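Local coordinates for molybdopterin converting factor, subunit 1 (Pyrococcus furiosus, PDB 1VJK), which is probably the small, ubiquitin-like MoaD-type subunit of molybdopterin synthase, which in its relatives carries the sulfur used in molybdenum cofactor biosynthesis, at residues D27-E32 with K48-F53; G36-D41 with D80-D85. All blocks are in the same frame, centred on the assembly; numbering follows the deposited sequence.

Contact 1 (D27-E32 with K48-F53)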
loop_
_atom_site.group_PDB
_atom_site.type_symbol
_atom_site.label_atom_id
_atom_site.label_comp_id
_atom_site.label_asym_id
_atom_site.label_seq_id
_atom_site.Cartn_x
_atom_site.Cartn_y
_atom_site.Cartn_z
ATOM N N ASP A 27 0.752 -12.975 -0.143
ATOM C CA ASP A 27 2.038 -12.316 -0.178
ATOM C C ASP A 27 2.000 -11.123 -1.120
ATOM O O ASP A 27 2.727 -10.148 -0.942
ATOM C CB ASP A 27 3.133 -13.295 -0.605
ATOM C CG ASP A 27 3.476 -14.320 0.462
ATOM O OD1 ASP A 27 2.979 -14.252 1.614
ATOM O OD2 ASP A 27 4.242 -15.265 0.202
ATOM N N GLU A 28 1.106 -11.174 -2.107
ATOM C CA GLU A 28 0.979 -10.116 -3.099
ATOM C C GLU A 28 -0.391 -10.178 -3.709
ATOM O O GLU A 28 -1.058 -11.218 -3.677
ATOM C CB GLU A 28 2.066 -10.192 -4.172
ATOM C CG GLU A 28 2.062 -11.430 -5.042
ATOM C CD GLU A 28 3.157 -11.400 -6.094
ATOM O OE1 GLU A 28 4.340 -11.223 -5.731
ATOM O OE2 GLU A 28 2.832 -11.542 -7.291
ATOM N N GLU A 29 -0.824 -9.059 -4.277
ATOM C CA GLU A 29 -2.114 -8.988 -4.932
ATOM C C GLU A 29 -2.148 -7.847 -5.910
ATOM O O GLU A 29 -1.519 -6.807 -5.679
ATOM C CB GLU A 29 -3.336 -8.997 -3.954
ATOM C CG GLU A 29 -3.809 -7.643 -3.489
ATOM C CD GLU A 29 -4.953 -7.711 -2.473
ATOM O OE1 GLU A 29 -6.107 -8.188 -2.789
ATOM O OE2 GLU A 29 -4.688 -7.204 -1.393
ATOM N N GLU A 30 -2.850 -8.041 -7.007
ATOM C CA GLU A 30 -3.079 -7.002 -7.981
ATOM C C GLU A 30 -4.313 -6.236 -7.619
ATOM O O GLU A 30 -5.385 -6.838 -7.394
ATOM C CB GLU A 30 -3.226 -7.593 -9.379
ATOM C CG GLU A 30 -2.030 -8.401 -9.832
ATOM C CD GLU A 30 -2.185 -8.937 -11.247
ATOM O OE1 GLU A 30 -3.134 -9.747 -11.520
ATOM O OE2 GLU A 30 -1.352 -8.560 -12.105
ATOM N N ILE A 31 -4.219 -4.917 -7.601
ATOM C CA ILE A 31 -5.348 -4.085 -7.262
ATOM C C ILE A 31 -5.631 -3.109 -8.392
ATOM O O ILE A 31 -4.789 -2.259 -8.744
ATOM C CB ILE A 31 -5.114 -3.341 -5.925
ATOM C CG1 ILE A 31 -4.909 -4.362 -4.791
ATOM C CG2 ILE A 31 -6.352 -2.475 -5.607
ATOM C CD1 ILE A 31 -4.916 -3.810 -3.389
ATOM N N GLU A 32 -6.804 -3.246 -8.987
ATOM C CA GLU A 32 -7.272 -2.341 -10.029
ATOM C C GLU A 32 -7.923 -1.125 -9.372
ATOM O O GLU A 32 -8.789 -1.263 -8.504
ATOM C CB GLU A 32 -8.256 -3.058 -10.942
ATOM C CG GLU A 32 -7.629 -4.206 -11.756
ATOM C CD GLU A 32 -8.597 -4.913 -12.710
ATOM O OE1 GLU A 32 -9.706 -4.406 -12.973
ATOM O OE2 GLU A 32 -8.237 -5.991 -13.265
ATOM N N LYS A 48 -10.242 -1.645 2.795
ATOM C CA LYS A 48 -11.551 -2.147 2.411
ATOM C C LYS A 48 -11.504 -3.647 2.135
ATOM O O LYS A 48 -12.447 -4.376 2.478
ATOM C CB LYS A 48 -12.047 -1.397 1.171
ATOM C CG LYS A 48 -13.426 -1.821 0.694
ATOM C CD LYS A 48 -13.893 -0.964 -0.484
ATOM C CE LYS A 48 -15.301 -1.353 -0.888
ATOM N NZ LYS A 48 -15.316 -2.719 -1.512
ATOM N N ARG A 49 -10.435 -4.125 1.502
ATOM C CA ARG A 49 -10.322 -5.537 1.180
ATOM C C ARG A 49 -9.970 -6.381 2.395
ATOM O O ARG A 49 -10.321 -7.556 2.481
ATOM C CB ARG A 49 -9.239 -5.739 0.133
ATOM C CG ARG A 49 -9.615 -5.227 -1.196
ATOM C CD ARG A 49 -8.599 -5.589 -2.226
ATOM N NE ARG A 49 -9.005 -5.101 -3.553
ATOM C CZ ARG A 49 -8.659 -5.674 -4.707
ATOM N NH1 ARG A 49 -7.864 -6.739 -4.731
ATOM N NH2 ARG A 49 -9.080 -5.129 -5.825
ATOM N N HIS A 50 -9.195 -5.790 3.293
ATOM C CA HIS A 50 -8.610 -6.522 4.410
ATOM C C HIS A 50 -8.808 -5.722 5.670
ATOM O O HIS A 50 -7.943 -4.893 6.049
ATOM C CB HIS A 50 -7.108 -6.748 4.174
ATOM C CG HIS A 50 -6.796 -7.333 2.837
ATOM N ND1 HIS A 50 -7.275 -8.563 2.415
ATOM C CD2 HIS A 50 -6.074 -6.837 1.810
ATOM C CE1 HIS A 50 -6.834 -8.798 1.188
ATOM N NE2 HIS A 50 -6.094 -7.775 0.807
ATOM N N GLU A 51 -9.929 -5.981 6.344
ATOM C CA GLU A 51 -10.362 -5.128 7.453
ATOM C C GLU A 51 -9.364 -5.039 8.598
ATOM O O GLU A 51 -9.386 -4.061 9.340
ATOM C CB GLU A 51 -11.730 -5.555 7.971
ATOM C CG GLU A 51 -11.781 -6.943 8.576
ATOM C CD GLU A 51 -13.189 -7.363 8.935
ATOM O OE1 GLU A 51 -14.097 -6.513 8.844
ATOM O OE2 GLU A 51 -13.376 -8.545 9.307
ATOM N N LYS A 52 -8.485 -6.029 8.735
ATOM C CA LYS A 52 -7.479 -5.976 9.820
ATOM C C LYS A 52 -6.508 -4.810 9.638
ATOM O O LYS A 52 -5.855 -4.389 10.604
ATOM C CB LYS A 52 -6.732 -7.298 9.963
ATOM C CG LYS A 52 -7.631 -8.440 10.409
ATOM C CD LYS A 52 -6.834 -9.685 10.746
ATOM C CE LYS A 52 -6.890 -10.722 9.615
ATOM N NZ LYS A 52 -6.644 -12.134 10.105
ATOM N N PHE A 53 -6.419 -4.248 8.421
ATOM C CA PHE A 53 -5.575 -3.074 8.202
ATOM C C PHE A 53 -6.206 -1.762 8.667
ATOM O O PHE A 53 -5.522 -0.732 8.732
ATOM C CB PHE A 53 -5.211 -2.914 6.713
ATOM C CG PHE A 53 -4.129 -3.833 6.234
ATOM C CD1 PHE A 53 -2.794 -3.444 6.312
ATOM C CD2 PHE A 53 -4.431 -5.049 5.681
ATOM C CE1 PHE A 53 -1.783 -4.293 5.851
ATOM C CE2 PHE A 53 -3.439 -5.898 5.216
ATOM C CZ PHE A 53 -2.102 -5.511 5.300
#
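One carboxylate, that of Glu29, is shared between a histidine and an arginine that follow each other in sequence, and it meets the two in quite different ways. Glu29 OE2 accepts the N-H of His50 NE2 on its syn lone pair, at 2.7 Å, in the plane of the imidazole and nearly straight (166°). OE1 instead receives Arg49 NH1 from above the carboxylate plane, in a salt bridge of 3.0 Å with the two flat groups 73° apart. Glu29 reaches both because its chain runs extended beyond CG, tip to tip with each partner. Behind the histidine, Arg49 CB sits 3.7 Å above the ring plane, over its centre. The extended Arg49 chain then carries the guanidinium across to the strand, where Ile31 lies over one face, its CG1 3.8 Å from NH1 and its CG2 the same distance from NH2. Arg49 NE forms a salt bridge with Glu45. Glu29 OE2 also hydrogen-bonds to Tyr16 OH, so three residues hold the carboxylate, and its charge would tend to favour a protonated imidazole. A leucine in place of Glu29 removes both oxygens and would probably loosen the hold on the His50 ring and on the Arg49 tip. The contact ties the edge strand 28-33 to the C-terminal end of helix 39-49 in this ubiquitin-like fold, with Ile31 continuing under the helix onto Leu42 and Ile46, and His50 touching both Tyr16 of strand 10-16 and Ala24 of helix 19-24.

Contact 2 (G36-D41 with D80-D85)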
loop_
_atom_site.group_PDB
_atom_site.type_symbol
_atom_site.label_atom_id
_atom_site.label_comp_id
_atom_site.label_asym_id
_atom_site.label_seq_id
_atom_site.Cartn_x
_atom_site.Cartn_y
_atom_site.Cartn_z
ATOM N N GLY A 36 -6.702 8.123 -12.145
ATOM C CA GLY A 36 -6.346 9.221 -11.256
ATOM C C GLY A 36 -6.022 8.781 -9.840
ATOM O O GLY A 36 -5.745 9.617 -8.963
ATOM N N ALA A 37 -6.050 7.479 -9.594
ATOM C CA ALA A 37 -5.806 6.991 -8.248
ATOM C C ALA A 37 -4.480 7.437 -7.710
ATOM O O ALA A 37 -3.463 7.461 -8.422
ATOM C CB ALA A 37 -5.882 5.449 -8.211
ATOM N N ARG A 38 -4.502 7.754 -6.416
ATOM C CA ARG A 38 -3.327 8.173 -5.677
ATOM C C ARG A 38 -2.959 7.133 -4.622
ATOM O O ARG A 38 -3.762 6.254 -4.269
ATOM C CB ARG A 38 -3.609 9.492 -4.974
ATOM C CG ARG A 38 -3.855 10.635 -5.916
ATOM C CD ARG A 38 -4.211 11.901 -5.177
ATOM N NE ARG A 38 -4.646 12.923 -6.119
ATOM C CZ ARG A 38 -4.883 14.178 -5.780
ATOM N NH1 ARG A 38 -4.731 14.527 -4.502
ATOM N NH2 ARG A 38 -5.280 15.051 -6.695
ATOM N N VAL A 39 -1.761 7.240 -4.059
ATOM C CA VAL A 39 -1.353 6.356 -2.967
ATOM C C VAL A 39 -2.416 6.285 -1.852
ATOM O O VAL A 39 -2.763 5.184 -1.370
ATOM C CB VAL A 39 0.034 6.763 -2.425
ATOM C CG1 VAL A 39 0.345 6.132 -1.064
ATOM C CG2 VAL A 39 1.113 6.414 -3.450
ATOM N N ARG A 40 -2.976 7.436 -1.455
ATOM C CA ARG A 40 -3.984 7.401 -0.394
ATOM C C ARG A 40 -5.221 6.547 -0.777
ATOM O O ARG A 40 -5.838 5.914 0.096
ATOM C CB ARG A 40 -4.387 8.827 0.026
ATOM C CG ARG A 40 -5.127 9.618 -1.043
ATOM C CD ARG A 40 -5.671 10.935 -0.495
ATOM N NE ARG A 40 -4.626 11.898 -0.074
ATOM C CZ ARG A 40 -4.280 12.151 1.180
ATOM N NH1 ARG A 40 -4.841 11.513 2.213
ATOM N NH2 ARG A 40 -3.356 13.092 1.407
ATOM N N ASP A 41 -5.575 6.536 -2.067
ATOM C CA ASP A 41 -6.735 5.735 -2.520
ATOM C C ASP A 41 -6.404 4.275 -2.443
ATOM O O ASP A 41 -7.264 3.467 -2.071
ATOM C CB ASP A 41 -7.148 6.104 -3.943
ATOM C CG ASP A 41 -7.383 7.604 -4.119
ATOM O OD1 ASP A 41 -8.069 8.230 -3.299
ATOM O OD2 ASP A 41 -6.898 8.194 -5.105
ATOM N N ASP A 80 -0.337 11.739 -1.909
ATOM C CA ASP A 80 -1.017 12.249 -3.084
ATOM C C ASP A 80 -0.313 11.929 -4.382
ATOM O O ASP A 80 -0.750 12.340 -5.452
ATOM C CB ASP A 80 -1.356 13.727 -2.923
ATOM C CG ASP A 80 -2.362 13.921 -1.852
ATOM O OD1 ASP A 80 -3.524 13.484 -2.079
ATOM O OD2 ASP A 80 -2.067 14.415 -0.735
ATOM N N GLU A 81 0.725 11.086 -4.288
ATOM C CA GLU A 81 1.433 10.621 -5.476
ATOM C C GLU A 81 0.473 9.837 -6.360
ATOM O O GLU A 81 -0.224 8.929 -5.872
ATOM C CB GLU A 81 2.614 9.747 -5.048
ATOM C CG GLU A 81 3.443 9.212 -6.196
ATOM C CD GLU A 81 4.447 10.207 -6.752
ATOM O OE1 GLU A 81 4.591 11.334 -6.204
ATOM O OE2 GLU A 81 5.094 9.854 -7.768
ATOM N N GLU A 82 0.442 10.176 -7.640
ATOM C CA GLU A 82 -0.440 9.527 -8.586
ATOM C C GLU A 82 0.155 8.181 -9.004
ATOM O O GLU A 82 1.327 8.104 -9.383
ATOM C CB GLU A 82 -0.768 10.474 -9.768
ATOM C CG GLU A 82 -1.637 11.655 -9.256
ATOM C CD GLU A 82 -1.593 12.949 -10.071
ATOM O OE1 GLU A 82 -1.275 12.893 -11.280
ATOM O OE2 GLU A 82 -1.913 14.036 -9.484
ATOM N N LEU A 83 -0.650 7.122 -8.889
ATOM C CA LEU A 83 -0.225 5.791 -9.320
ATOM C C LEU A 83 -0.348 5.604 -10.818
ATOM O O LEU A 83 -1.225 6.185 -11.456
ATOM C CB LEU A 83 -1.053 4.757 -8.585
ATOM C CG LEU A 83 -0.792 4.755 -7.073
ATOM C CD1 LEU A 83 -1.879 3.976 -6.344
ATOM C CD2 LEU A 83 0.583 4.167 -6.757
ATOM N N LYS A 84 0.584 4.816 -11.376
ATOM C CA LYS A 84 0.608 4.499 -12.799
ATOM C C LYS A 84 0.399 3.020 -12.995
ATOM O O LYS A 84 0.773 2.203 -12.125
ATOM C CB LYS A 84 1.945 4.946 -13.422
ATOM C CG LYS A 84 2.179 6.476 -13.422
ATOM C CD LYS A 84 3.595 6.799 -13.847
ATOM N N ASP A 85 -0.163 2.663 -14.157
ATOM C CA ASP A 85 -0.422 1.278 -14.468
ATOM C C ASP A 85 0.899 0.474 -14.405
ATOM O O ASP A 85 1.922 0.879 -14.975
ATOM C CB ASP A 85 -1.028 1.248 -15.875
ATOM C CG ASP A 85 -1.785 0.001 -16.186
ATOM O OD1 ASP A 85 -2.129 -0.818 -15.301
ATOM O OD2 ASP A 85 -2.059 -0.233 -17.383
HETATM O O HOH W 1 -3.100 8.183 -11.120
HETATM O O HOH W 2 -4.399 15.287 -9.632
#
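Two arginines converge on the carboxylate of Asp80, one turned almost square to it and the other tilted by less than half as much. Arg40 grips it side-on: NE reaches Asp80 OD1 at 2.8 Å and NH2 reaches Asp80 OD2 at 2.8 Å, both nearly straight, with the planes 39° apart. The Arg40 chain leaves in the crowded position between backbone N and carbonyl carbon and bends at chi3 (65°), which turns its NE edge to the aspartate. Arg38 comes in extended and obliquely, its guanidinium 87° from the carboxylate, and gives NH1 to the same Asp80 OD1 at 2.9 Å. OD1 therefore accepts from both arginines, an arrangement likely to keep Asp80 ionised. Next to this salt-bridge network the backbones form a single beta bridge between Arg38 and Glu82: Leu83 N donates to Ala37 O, and Val39 N to Glu81 O at 2.9 Å. Arg38 is the N-cap residue of helix 39-49, so the loop between strands 69-72 and 88-92 of the ubiquitin-like fold is fastened to the helix start. Here Asp41 OD2 turns back to accept Arg38 N at 2.8 Å. On the buried side Leu83 CD2 meets Val39 CG2 at 4.0 Å, while CD1 lies against Arg38 O. One water bridges Ala37 O and Leu83 O; another receives a weak bond from Arg38 NH2 and donates to Glu82 OE2.

How the contacts relate
From the N terminus, strand 10-16 and helix 19-24 lead into strand 28-33, where contact 1 begins. The chain then turns through 36-41, the first half of contact 2, climbs helix 39-49, and at 48-53 closes contact 1 over a span of 15 residues, most of it helix 39-49 itself. Only after strand 69-72 does 80-85 return to close contact 2, a much longer loop. The two cross rather than nest: 36-41 falls between the halves of contact 1 and 80-85 beyond them, so the four segments alternate. Helix 39-49 is common to both: its start is tied to the loop before strand 88-92, its end to edge strand 28-33, with the contact centres about 16 Å apart.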